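Local coordinates for protein transcriptional regulator, LacI family (Burkholderia phymatum, PDB 2RGY) that probably regulates transcription as a LacI-family DNA-binding protein, with a periplasmic-binding-protein-like region expected to sense a small, perhaps sugar-like, effector, at residues G20-T25 with I242-L247; F95-F100 with A140-E145; G149-L154 with D162-I167; A206-L211 with G217-I222; S229-A234 with S275-V280. One frame throughout, in Å; residues are numbered along the deposited sequence.

Contact 1 of 5, residues G20-T25 with I242-L247; sequences GSYYGT and IPTAEL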
# COMPACT_ATOMS: atom_id res chain seq x y z
N GLY A 20 2.18 -1.54 2.01
CA GLY A 20 2.76 -0.45 2.78
C GLY A 20 3.28 0.56 1.77
O GLY A 20 3.94 0.16 0.81
N SER A 21 2.98 1.84 1.96
CA SER A 21 3.45 2.85 1.01
C SER A 21 4.98 2.96 1.00
O SER A 21 5.57 3.53 0.07
CB SER A 21 2.82 4.21 1.33
OG SER A 21 3.11 4.62 2.65
N TYR A 22 5.62 2.42 2.02
CA TYR A 22 7.08 2.43 2.12
C TYR A 22 7.63 1.56 0.99
O TYR A 22 8.50 1.99 0.23
CB TYR A 22 7.52 1.87 3.48
CG TYR A 22 9.02 1.75 3.63
CD1 TYR A 22 9.81 2.88 3.85
CD2 TYR A 22 9.64 0.51 3.55
CE1 TYR A 22 11.20 2.76 3.98
CE2 TYR A 22 11.01 0.38 3.68
CZ TYR A 22 11.79 1.51 3.90
OH TYR A 22 13.16 1.36 4.01
N TYR A 23 7.12 0.34 0.86
CA TYR A 23 7.59 -0.53 -0.20
C TYR A 23 7.07 -0.06 -1.55
O TYR A 23 7.73 -0.25 -2.56
CB TYR A 23 7.18 -1.98 0.09
CG TYR A 23 7.90 -2.52 1.30
CD1 TYR A 23 9.28 -2.70 1.28
CD2 TYR A 23 7.21 -2.77 2.48
CE1 TYR A 23 9.96 -3.11 2.42
CE2 TYR A 23 7.88 -3.19 3.63
CZ TYR A 23 9.26 -3.36 3.59
OH TYR A 23 9.94 -3.75 4.72
N GLY A 24 5.90 0.57 -1.56
CA GLY A 24 5.37 1.09 -2.81
C GLY A 24 6.30 2.16 -3.35
O GLY A 24 6.51 2.27 -4.56
N THR A 25 6.87 2.96 -2.46
CA THR A 25 7.79 4.03 -2.84
C THR A 25 9.04 3.45 -3.51
O THR A 25 9.53 3.97 -4.51
CB THR A 25 8.23 4.84 -1.61
OG1 THR A 25 7.07 5.39 -0.98
CG2 THR A 25 9.17 5.97 -2.01
N ILE A 242 11.60 9.89 6.76
CA ILE A 242 12.77 9.20 6.22
C ILE A 242 12.82 9.42 4.71
O ILE A 242 11.83 9.18 4.02
CB ILE A 242 12.68 7.67 6.49
CG1 ILE A 242 12.72 7.41 8.00
CG2 ILE A 242 13.82 6.95 5.79
CD1 ILE A 242 14.00 7.91 8.69
N PRO A 243 13.97 9.86 4.17
CA PRO A 243 14.12 10.12 2.73
C PRO A 243 14.24 8.84 1.91
O PRO A 243 15.27 8.58 1.30
CB PRO A 243 15.38 10.97 2.67
CG PRO A 243 16.24 10.29 3.69
CD PRO A 243 15.27 10.01 4.85
N THR A 244 13.17 8.06 1.90
CA THR A 244 13.14 6.79 1.18
C THR A 244 13.18 6.92 -0.33
O THR A 244 13.88 6.16 -1.00
CB THR A 244 11.90 5.99 1.60
OG1 THR A 244 12.03 5.63 2.99
CG2 THR A 244 11.76 4.73 0.76
N ALA A 245 12.43 7.87 -0.88
CA ALA A 245 12.42 8.06 -2.33
C ALA A 245 13.80 8.47 -2.84
O ALA A 245 14.27 7.95 -3.85
CB ALA A 245 11.39 9.11 -2.71
N GLU A 246 14.45 9.39 -2.13
CA GLU A 246 15.77 9.87 -2.52
C GLU A 246 16.85 8.80 -2.46
O GLU A 246 17.66 8.67 -3.38
CB GLU A 246 16.20 11.06 -1.65
CG GLU A 246 15.33 12.30 -1.79
CD GLU A 246 14.29 12.40 -0.68
OE1 GLU A 246 13.42 11.50 -0.59
OE2 GLU A 246 14.34 13.37 0.10
N LEU A 247 16.89 8.04 -1.37
CA LEU A 247 17.90 7.00 -1.23
C LEU A 247 17.69 5.91 -2.28
O LEU A 247 18.65 5.39 -2.84
CB LEU A 247 17.87 6.41 0.18
CG LEU A 247 18.50 7.31 1.26
CD1 LEU A 247 18.26 6.74 2.65
CD2 LEU A 247 20.01 7.45 1.00
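Thr244 packs against both Tyr22 and Thr25, its methyl group touching both and its hydroxyl lying by the ring. OG1 sits obliquely beside the phenol, with Thr244 OG1 3.1 Å from Tyr22 CE1, and the two side chains meet nearly at right angles. The methyl group CG2 reaches the same ring carbon and also the methyl of Thr25, with Thr244 CG2 4.0 Å from Thr25 CG2. The Thr25 methyl also meets the following residue, with Thr25 CG2 3.9 Å from Ala245 CB. Thr25 can offer a purely apolar surface here because its hydroxyl is turned back into its own helix: OG1 sits beside the backbone N (chi1 -58°) and donates to Ser21 O over 2.6 Å. Thr25 N donates to the same oxygen from the opposite face of the carbonyl plane. Tyr22 also packs within its own helix, its CD2 lying 3.7 Å above the centre of the Tyr23 ring. Further out, Ile26 and Gln29 continue the surface of helix 21-36 along Thr244 and Ala245, and Phe19 of the second subunit packs on Thr25. The inverse gamma turn at Pro243 starts helix 244-260, which returns from the six-stranded sheet to the N-terminal lobe, a crossover characteristic of the two-lobed periplasmic-binding-protein-like fold.

Contact 2 of 5, residues F95-F100 with A140-E145; sequences FLNRAF and ASDNVE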
# COMPACT_ATOMS: atom_id res chain seq x y z
N PHE A 95 22.13 -2.69 -1.88
CA PHE A 95 21.35 -2.98 -0.69
C PHE A 95 20.75 -1.71 -0.08
O PHE A 95 21.46 -0.75 0.17
CB PHE A 95 22.24 -3.66 0.35
CG PHE A 95 22.86 -4.93 -0.14
CD1 PHE A 95 22.07 -6.05 -0.41
CD2 PHE A 95 24.23 -5.00 -0.36
CE1 PHE A 95 22.64 -7.23 -0.89
CE2 PHE A 95 24.82 -6.17 -0.85
CZ PHE A 95 24.02 -7.29 -1.11
N LEU A 96 19.45 -1.73 0.16
CA LEU A 96 18.77 -0.58 0.74
C LEU A 96 18.47 -0.80 2.23
O LEU A 96 18.25 -1.93 2.67
CB LEU A 96 17.45 -0.32 0.02
CG LEU A 96 17.38 -0.60 -1.49
CD1 LEU A 96 15.94 -0.45 -1.97
CD2 LEU A 96 18.31 0.34 -2.22
N ASN A 97 18.47 0.28 2.99
CA ASN A 97 18.16 0.27 4.42
C ASN A 97 19.01 -0.59 5.36
O ASN A 97 18.58 -0.89 6.48
CB ASN A 97 16.68 -0.09 4.62
CG ASN A 97 16.07 0.61 5.83
OD1 ASN A 97 16.31 1.79 6.07
ND2 ASN A 97 15.25 -0.13 6.58
N ARG A 98 20.18 -1.02 4.92
CA ARG A 98 21.10 -1.78 5.77
C ARG A 98 22.51 -1.67 5.22
O ARG A 98 22.71 -1.46 4.03
CB ARG A 98 20.69 -3.25 5.92
CG ARG A 98 20.73 -4.09 4.68
CD ARG A 98 20.13 -5.45 5.01
NE ARG A 98 20.93 -6.17 6.00
CZ ARG A 98 20.49 -7.20 6.71
NH1 ARG A 98 19.25 -7.64 6.55
NH2 ARG A 98 21.31 -7.82 7.56
N ALA A 99 23.49 -1.81 6.11
CA ALA A 99 24.89 -1.68 5.73
C ALA A 99 25.48 -2.90 5.02
O ALA A 99 24.93 -4.00 5.09
CB ALA A 99 25.73 -1.35 6.97
N PHE A 100 26.60 -2.68 4.33
CA PHE A 100 27.30 -3.74 3.63
C PHE A 100 28.80 -3.45 3.71
O PHE A 100 29.42 -2.95 2.76
CB PHE A 100 26.83 -3.81 2.17
CG PHE A 100 27.34 -5.01 1.44
CD1 PHE A 100 27.07 -6.29 1.93
CD2 PHE A 100 28.12 -4.87 0.29
CE1 PHE A 100 27.58 -7.42 1.27
CE2 PHE A 100 28.63 -5.99 -0.37
CZ PHE A 100 28.36 -7.27 0.12
N ALA A 140 16.23 -6.78 13.40
CA ALA A 140 16.31 -5.88 12.25
C ALA A 140 17.26 -4.75 12.63
O ALA A 140 16.99 -4.00 13.57
CB ALA A 140 14.93 -5.32 11.91
N SER A 141 18.38 -4.62 11.91
CA SER A 141 19.37 -3.59 12.21
C SER A 141 18.82 -2.17 12.10
O SER A 141 19.21 -1.29 12.85
CB SER A 141 20.61 -3.74 11.31
OG SER A 141 20.31 -3.41 9.96
N ASP A 142 17.91 -1.94 11.16
CA ASP A 142 17.34 -0.62 11.01
C ASP A 142 16.52 -0.30 12.26
O ASP A 142 16.38 0.87 12.65
CB ASP A 142 16.45 -0.56 9.77
CG ASP A 142 15.47 -1.71 9.69
OD1 ASP A 142 15.90 -2.87 9.92
OD2 ASP A 142 14.28 -1.47 9.40
N ASN A 143 16.00 -1.34 12.90
CA ASN A 143 15.20 -1.15 14.10
C ASN A 143 16.08 -0.92 15.31
O ASN A 143 15.82 -0.03 16.12
CB ASN A 143 14.30 -2.37 14.33
CG ASN A 143 13.38 -2.19 15.53
OD1 ASN A 143 13.66 -2.65 16.63
ND2 ASN A 143 12.27 -1.51 15.31
N VAL A 144 17.15 -1.70 15.42
CA VAL A 144 18.06 -1.56 16.54
C VAL A 144 18.69 -0.17 16.66
O VAL A 144 18.82 0.37 17.76
CB VAL A 144 19.18 -2.61 16.47
CG1 VAL A 144 20.14 -2.43 17.64
CG2 VAL A 144 18.56 -4.01 16.51
N GLU A 145 19.08 0.41 15.52
CA GLU A 145 19.71 1.74 15.54
C GLU A 145 18.67 2.81 15.78
O GLU A 145 18.96 3.86 16.33
CB GLU A 145 20.44 1.97 14.22
CG GLU A 145 21.86 1.43 14.26
CD GLU A 145 22.35 0.99 12.90
OE1 GLU A 145 22.20 1.78 11.94
OE2 GLU A 145 22.91 -0.13 12.80
O HOH W 1 19.90 -0.24 9.18
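Asn97 and Asp142 meet nearly at right angles, with the amide and carboxylate planes turned 70° apart. The amide nitrogen lies across the aspartate side chain: Asn97 ND2 is 3.4 Å from Asp142 CB and 3.3 Å from Asp142 OD2. Each group has a firmer polar partner beyond the contact, since His112 NE2 is hydrogen-bonded to Asn97 OD1 and Arg146 forms a salt bridge with Asp142 OD2. The two chain segments belong to different lobes of a periplasmic-binding-protein-like fold, one following strand 93-96 of the parallel sheet and the other forming the first turn of helix 141-155. They face each other across the cleft between the lobes, the region in which relatives of this family bind their effectors. A water spans the gap beside the asparagine, donating to Asn97 O over 3.1 Å and hydrogen-bonded to Ser141 OG at 3.3 Å. Ser141 also approaches the aliphatic base of the arginine, its OG 4.1 Å from Arg98 CB. With CG between the backbone N and the carbonyl carbon (chi1 65°) and a further bend at chi3, the arginine keeps its guanidinium within its own lobe, where NH1 bonds to Leu78 O and Ser75 O and NH2 pairs with Asp80.

Contact 3 of 5, residues G149-L154 with D162-I167; sequences GFFDEL and DSVPLI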
# COMPACT_ATOMS: atom_id res chain seq x y z
N GLY A 149 19.09 5.25 19.03
CA GLY A 149 19.00 6.70 19.01
C GLY A 149 17.89 7.20 19.91
O GLY A 149 18.03 8.22 20.59
N PHE A 150 16.78 6.48 19.93
CA PHE A 150 15.65 6.86 20.77
C PHE A 150 16.10 6.86 22.24
O PHE A 150 15.89 7.84 22.96
CB PHE A 150 14.52 5.85 20.60
CG PHE A 150 13.30 6.16 21.41
CD1 PHE A 150 12.41 7.15 21.01
CD2 PHE A 150 13.03 5.43 22.58
CE1 PHE A 150 11.24 7.41 21.75
CE2 PHE A 150 11.88 5.68 23.32
CZ PHE A 150 10.98 6.67 22.91
N PHE A 151 16.72 5.77 22.67
CA PHE A 151 17.16 5.65 24.04
C PHE A 151 18.36 6.49 24.43
O PHE A 151 18.55 6.76 25.62
CB PHE A 151 17.38 4.19 24.39
CG PHE A 151 16.09 3.41 24.49
CD1 PHE A 151 15.18 3.70 25.50
CD2 PHE A 151 15.78 2.42 23.56
CE1 PHE A 151 13.95 3.02 25.59
CE2 PHE A 151 14.56 1.72 23.62
CZ PHE A 151 13.64 2.02 24.64
N ASP A 152 19.17 6.91 23.46
CA ASP A 152 20.31 7.77 23.77
C ASP A 152 19.70 9.09 24.22
O ASP A 152 20.09 9.64 25.25
CB ASP A 152 21.18 8.04 22.54
CG ASP A 152 22.04 6.85 22.14
OD1 ASP A 152 22.28 5.97 22.98
OD2 ASP A 152 22.49 6.82 20.97
N GLU A 153 18.74 9.60 23.45
CA GLU A 153 18.07 10.86 23.77
C GLU A 153 17.38 10.78 25.13
O GLU A 153 17.40 11.75 25.90
CB GLU A 153 17.06 11.19 22.67
CG GLU A 153 16.34 12.52 22.84
CD GLU A 153 17.26 13.72 22.70
OE1 GLU A 153 18.32 13.61 22.04
OE2 GLU A 153 16.91 14.79 23.25
N LEU A 154 16.76 9.64 25.42
CA LEU A 154 16.08 9.46 26.70
C LEU A 154 17.10 9.52 27.84
O LEU A 154 16.83 10.11 28.88
CB LEU A 154 15.34 8.11 26.77
CG LEU A 154 14.20 7.77 25.80
CD1 LEU A 154 13.23 6.82 26.51
CD2 LEU A 154 13.47 9.02 25.35
N ASP A 162 15.86 0.74 30.59
CA ASP A 162 15.21 -0.36 31.29
C ASP A 162 13.85 -0.08 31.92
O ASP A 162 13.12 -1.02 32.24
CB ASP A 162 16.15 -0.94 32.37
CG ASP A 162 16.62 0.09 33.37
OD1 ASP A 162 15.86 1.04 33.67
OD2 ASP A 162 17.76 -0.05 33.90
N SER A 163 13.50 1.18 32.10
CA SER A 163 12.22 1.54 32.71
C SER A 163 11.13 1.84 31.68
O SER A 163 10.02 2.21 32.04
CB SER A 163 12.38 2.77 33.60
OG SER A 163 12.74 3.88 32.79
N VAL A 164 11.45 1.68 30.40
CA VAL A 164 10.49 1.98 29.35
C VAL A 164 9.84 0.74 28.75
O VAL A 164 10.52 -0.13 28.21
CB VAL A 164 11.16 2.79 28.21
CG1 VAL A 164 10.18 3.01 27.06
CG2 VAL A 164 11.66 4.11 28.75
N PRO A 165 8.50 0.63 28.85
CA PRO A 165 7.83 -0.54 28.27
C PRO A 165 8.12 -0.62 26.77
O PRO A 165 7.95 0.35 26.03
CB PRO A 165 6.35 -0.29 28.58
CG PRO A 165 6.27 1.20 28.83
CD PRO A 165 7.55 1.48 29.57
N LEU A 166 8.58 -1.79 26.33
CA LEU A 166 8.95 -2.02 24.95
C LEU A 166 8.35 -3.34 24.47
O LEU A 166 8.68 -4.40 24.99
CB LEU A 166 10.48 -2.07 24.85
CG LEU A 166 11.24 -2.07 23.52
CD1 LEU A 166 10.61 -3.08 22.59
CD2 LEU A 166 11.23 -0.69 22.89
N ILE A 167 7.46 -3.26 23.48
CA ILE A 167 6.84 -4.47 22.93
C ILE A 167 7.47 -4.76 21.57
O ILE A 167 7.44 -3.92 20.68
CB ILE A 167 5.32 -4.27 22.69
CG1 ILE A 167 4.67 -3.63 23.92
CG2 ILE A 167 4.67 -5.60 22.41
CD1 ILE A 167 4.66 -4.52 25.16
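The Phe151 ring turns its rim toward Val164 and Leu166, while one of its faces receives the edge of Phe150, whose CD2 stands 3.8 Å above the centre of the Phe151 ring. Phe150 in turn has Leu154 CD2 over one face, offset toward the rim, and stacks with Phe194 of strand 192-195 in the mixed sheet. At the rim of Phe151 the approach is close to the ring plane: CE1 comes within 3.8 Å of Val164 CB, and the neighbouring CZ lies 4.0 Å from Leu166 CD2. The aromatic side chain and Val164 come from opposite directions, so the ring meets the valine head-on at its branch point. Both Val164 methyls lie near the ring. CG1, anti to the backbone N (chi1 176°), is 4.0 Å from Phe151 CE1, and CG2 also reaches Leu154, with Val164 CG2 3.9 Å from Leu154 CD1. Val164 and Leu166 both point at the helix, and Pro165 between them turns away to pack on Leu183 of helix 173-186. The contact thereby ties helix 141-155 to the start of edge strand 166-168 within one beta-alpha-beta unit, the connecting loop contributing Ile159, which packs on both Leu154 and Val164. All the cross-segment contacts among these residues are between carbon atoms. Cohesion between these segments therefore probably comes from dispersion and burial of apolar surface, with shape rather than directional side-chain bonds guiding the fit.

Contact 4 of 5, residues A206-L211 with G217-I222; sequences ARFQQL and GDVSVI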
# COMPACT_ATOMS: atom_id res chain seq x y z
N ALA A 206 -5.93 2.77 16.08
CA ALA A 206 -7.15 2.00 15.90
C ALA A 206 -7.65 1.48 17.23
O ALA A 206 -8.83 1.58 17.53
CB ALA A 206 -6.91 0.84 14.95
N ARG A 207 -6.74 0.92 18.02
CA ARG A 207 -7.08 0.37 19.33
C ARG A 207 -7.52 1.47 20.28
O ARG A 207 -8.55 1.36 20.92
CB ARG A 207 -5.87 -0.37 19.92
CG ARG A 207 -6.16 -1.08 21.24
CD ARG A 207 -7.45 -1.87 21.15
NE ARG A 207 -7.71 -2.66 22.35
CZ ARG A 207 -8.87 -3.25 22.62
NH1 ARG A 207 -9.89 -3.15 21.78
NH2 ARG A 207 -9.01 -3.95 23.74
N PHE A 208 -6.73 2.54 20.36
CA PHE A 208 -7.07 3.66 21.23
C PHE A 208 -8.47 4.19 20.94
O PHE A 208 -9.20 4.55 21.86
CB PHE A 208 -6.06 4.80 21.05
CG PHE A 208 -4.68 4.47 21.57
CD1 PHE A 208 -3.60 5.31 21.27
CD2 PHE A 208 -4.46 3.34 22.36
CE1 PHE A 208 -2.32 5.03 21.74
CE2 PHE A 208 -3.18 3.05 22.85
CZ PHE A 208 -2.10 3.90 22.53
N GLN A 209 -8.84 4.25 19.67
CA GLN A 209 -10.16 4.75 19.29
C GLN A 209 -11.25 3.78 19.77
O GLN A 209 -12.31 4.21 20.22
CB GLN A 209 -10.24 4.94 17.77
CG GLN A 209 -11.43 5.77 17.26
CD GLN A 209 -12.74 5.00 17.22
OE1 GLN A 209 -12.74 3.77 17.07
NE2 GLN A 209 -13.86 5.71 17.32
N GLN A 210 -10.97 2.48 19.69
CA GLN A 210 -11.92 1.47 20.13
C GLN A 210 -12.18 1.56 21.64
O GLN A 210 -13.28 1.23 22.10
CB GLN A 210 -11.42 0.06 19.79
CG GLN A 210 -11.22 -0.20 18.30
CD GLN A 210 -10.66 -1.58 18.00
OE1 GLN A 210 -10.24 -2.32 18.90
NE2 GLN A 210 -10.64 -1.94 16.72
N LEU A 211 -11.19 2.00 22.41
CA LEU A 211 -11.33 2.08 23.86
C LEU A 211 -11.61 3.47 24.43
O LEU A 211 -11.68 3.66 25.64
CB LEU A 211 -10.09 1.50 24.54
CG LEU A 211 -9.78 0.04 24.19
CD1 LEU A 211 -8.39 -0.34 24.70
CD2 LEU A 211 -10.85 -0.85 24.80
N GLY A 217 -5.21 13.70 22.98
CA GLY A 217 -5.78 13.93 24.30
C GLY A 217 -5.07 13.23 25.45
O GLY A 217 -4.36 13.87 26.23
N ASP A 218 -5.27 11.93 25.56
CA ASP A 218 -4.67 11.14 26.63
C ASP A 218 -3.31 10.56 26.26
O ASP A 218 -2.45 10.38 27.12
CB ASP A 218 -5.60 9.98 27.01
CG ASP A 218 -7.01 10.44 27.29
OD1 ASP A 218 -7.18 11.45 28.02
OD2 ASP A 218 -7.96 9.79 26.79
N VAL A 219 -3.11 10.27 24.98
CA VAL A 219 -1.85 9.70 24.52
C VAL A 219 -1.35 10.34 23.25
O VAL A 219 -2.10 10.51 22.29
CB VAL A 219 -1.98 8.18 24.27
CG1 VAL A 219 -0.67 7.63 23.74
CG2 VAL A 219 -2.36 7.47 25.55
N SER A 220 -0.07 10.70 23.23
CA SER A 220 0.55 11.29 22.06
C SER A 220 1.27 10.16 21.36
O SER A 220 1.98 9.39 21.99
CB SER A 220 1.55 12.38 22.47
OG SER A 220 0.87 13.55 22.88
N VAL A 221 1.06 10.05 20.05
CA VAL A 221 1.64 8.96 19.27
C VAL A 221 2.49 9.48 18.12
O VAL A 221 2.06 10.34 17.37
CB VAL A 221 0.53 8.06 18.68
CG1 VAL A 221 1.14 6.91 17.89
CG2 VAL A 221 -0.37 7.54 19.79
N ILE A 222 3.70 8.96 17.99
CA ILE A 222 4.56 9.38 16.89
C ILE A 222 5.01 8.16 16.09
O ILE A 222 5.45 7.17 16.67
CB ILE A 222 5.79 10.16 17.36
CG1 ILE A 222 6.62 10.57 16.15
CG2 ILE A 222 6.61 9.31 18.32
CD1 ILE A 222 7.68 11.62 16.47
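Val219 is the first residue of the 217-222 segment to reach the helix, its CG1 lying 3.7 Å from Phe208 CE1. The same methyl also comes near the next ring atom, with Val219 CG1 4.2 Å from Phe208 CZ. The valine approaches the ring obliquely, and the two side chains cross at about a right angle. Ser220 points the other way, its OG hydrogen-bonded to Ala281 O while its backbone pairs with Thr191 and Leu193, at the start of strand 192-195. Val221 comes back to the helix side and touches the same ring carbon, with CG2 3.7 Å from Phe208 CE1, but now at the edge and in the ring plane. With CG1 anti to the backbone N (chi1 -179°), CG2 is left beside that N and is the branch that meets the ring. One corner of the phenylalanine thus fits between two valines spaced by the alternation of an extended chain, which seats helix 198-210 on strand 220-223 in a beta-alpha-beta unit of the C-terminal lobe. Leu193 and Thr180 make further contacts with Phe208. Elsewhere on helix 198-210, beside helix 173-186, Arg207 NH1 donates to Gln210 OE1 over 3.0 Å at an N-H...O angle of 150°, the acceptor lying in the guanidinium plane. The same helix meets the second subunit, whose Tyr232 packs on Ala206.

Contact 5 of 5, residues S229-A234 with S275-V280; sequences SAAYAA and SMRASV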
# COMPACT_ATOMS: atom_id res chain seq x y z
N SER A 229 0.30 7.40 4.27
CA SER A 229 -0.96 6.94 4.82
C SER A 229 -1.12 7.72 6.14
O SER A 229 -2.20 7.74 6.74
CB SER A 229 -0.91 5.43 5.11
OG SER A 229 -2.09 4.99 5.78
N ALA A 230 -0.04 8.37 6.56
CA ALA A 230 -0.01 9.13 7.81
C ALA A 230 -0.84 10.41 7.81
O ALA A 230 -1.56 10.68 8.77
CB ALA A 230 1.44 9.45 8.20
N ALA A 231 -0.72 11.20 6.75
CA ALA A 231 -1.47 12.45 6.67
C ALA A 231 -2.96 12.22 6.77
O ALA A 231 -3.71 13.10 7.19
CB ALA A 231 -1.14 13.18 5.36
N TYR A 232 -3.41 11.03 6.40
CA TYR A 232 -4.83 10.72 6.43
C TYR A 232 -5.25 9.78 7.55
O TYR A 232 -6.32 9.18 7.50
CB TYR A 232 -5.25 10.15 5.08
CG TYR A 232 -4.92 11.11 3.98
CD1 TYR A 232 -3.78 10.94 3.19
CD2 TYR A 232 -5.71 12.24 3.76
CE1 TYR A 232 -3.44 11.87 2.21
CE2 TYR A 232 -5.38 13.17 2.79
CZ TYR A 232 -4.25 12.98 2.02
OH TYR A 232 -3.96 13.89 1.03
N ALA A 233 -4.40 9.67 8.57
CA ALA A 233 -4.72 8.85 9.72
C ALA A 233 -5.67 9.70 10.55
O ALA A 233 -5.79 10.91 10.33
CB ALA A 233 -3.45 8.54 10.52
N ALA A 234 -6.35 9.07 11.50
CA ALA A 234 -7.28 9.81 12.35
C ALA A 234 -6.87 9.61 13.80
O ALA A 234 -7.12 8.56 14.38
CB ALA A 234 -8.70 9.31 12.14
N SER A 275 7.73 15.20 10.67
CA SER A 275 6.55 15.77 10.05
C SER A 275 5.51 15.94 11.14
O SER A 275 4.82 14.99 11.51
CB SER A 275 6.05 14.85 8.94
OG SER A 275 7.06 14.69 7.96
N MSE A 276 5.41 17.15 11.67
CA MSE A 276 4.46 17.44 12.74
C MSE A 276 3.04 17.53 12.22
O MSE A 276 2.74 18.34 11.35
CB MSE A 276 4.82 18.77 13.43
CG MSE A 276 5.99 18.71 14.41
SE MSE A 276 5.70 17.68 15.90
CE MSE A 276 4.10 18.22 16.41
N ARG A 277 2.17 16.68 12.76
CA ARG A 277 0.78 16.69 12.35
C ARG A 277 -0.09 16.88 13.58
O ARG A 277 0.16 17.81 14.35
CB ARG A 277 0.44 15.42 11.56
CG ARG A 277 1.30 15.30 10.30
CD ARG A 277 0.59 14.57 9.17
NE ARG A 277 1.37 14.55 7.93
CZ ARG A 277 2.44 13.78 7.73
NH1 ARG A 277 2.87 12.97 8.69
NH2 ARG A 277 3.07 13.83 6.57
N ALA A 278 -1.06 16.00 13.81
CA ALA A 278 -1.93 16.20 14.96
C ALA A 278 -1.97 15.12 16.03
O ALA A 278 -2.80 15.18 16.94
CB ALA A 278 -3.35 16.48 14.47
N SER A 279 -1.09 14.13 15.95
CA SER A 279 -1.11 13.05 16.94
C SER A 279 -0.24 13.29 18.17
O SER A 279 -0.27 12.51 19.10
CB SER A 279 -0.70 11.73 16.29
OG SER A 279 0.61 11.83 15.80
N VAL A 280 0.53 14.37 18.16
CA VAL A 280 1.37 14.70 19.31
C VAL A 280 0.98 16.07 19.89
O VAL A 280 0.91 17.06 19.16
CB VAL A 280 2.87 14.71 18.95
CG1 VAL A 280 3.71 15.09 20.17
CG2 VAL A 280 3.29 13.35 18.43
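Ala230 and Ala231 begin a type I beta turn, closed by Ala233 N donating to Ala230 O over 3.0 Å, and both lie against the side chain of Arg277. Ala231 covers more of it: its CA sits over one face of the guanidinium, 3.8 Å from Arg277 NE, and its CB is equally far from that nitrogen. The aliphatic part takes part as well, with Arg277 CD 3.9 Å from Ala231 CA. Ala230 approaches obliquely, its CB 3.8 Å from Arg277 NH1. The arginine chain is bent at chi2 (-149°) but extended at chi3, which delivers the flat group alongside the turn. Its polar ends are satisfied beyond these residues: NH2 makes a salt bridge with Asp226 OD1, and NH1 donates to Leu237 O. Asp226 is itself held by Ser275 OG, so the residue that pairs with the arginine is positioned from the same segment. Tyr232 within the turn and Ala234 just after it pack on Glu174 and Gln209 of the second subunit. Together the turn and the chain leaving strand 273-275 form a loop-to-loop packing at the edge of the mixed sheet, within the C-terminal lobe of a periplasmic-binding-protein-like fold.

From the N terminus, the 20-25 segment opens contact 1, whose loop runs to helix 244-260 and encloses contacts 2, 3 and 4. Contact 2 closes first, bringing the end of strand 93-96 to helix 141-155 across the two lobes. Contact 3 follows on the same helix and joins it to strand 166-168; contact 4 does likewise for helix 198-210 and strand 220-223, so both seat helices on the mixed sheet. Contact 5 opens before contact 1 closes and ends after it, so the two cross. Contacts 1 and 2 touch through Tyr22 and Asn97, and Val221 of contact 4 meets Ser279 of contact 5. Contacts 1, 4 and 5 also reach the second subunit.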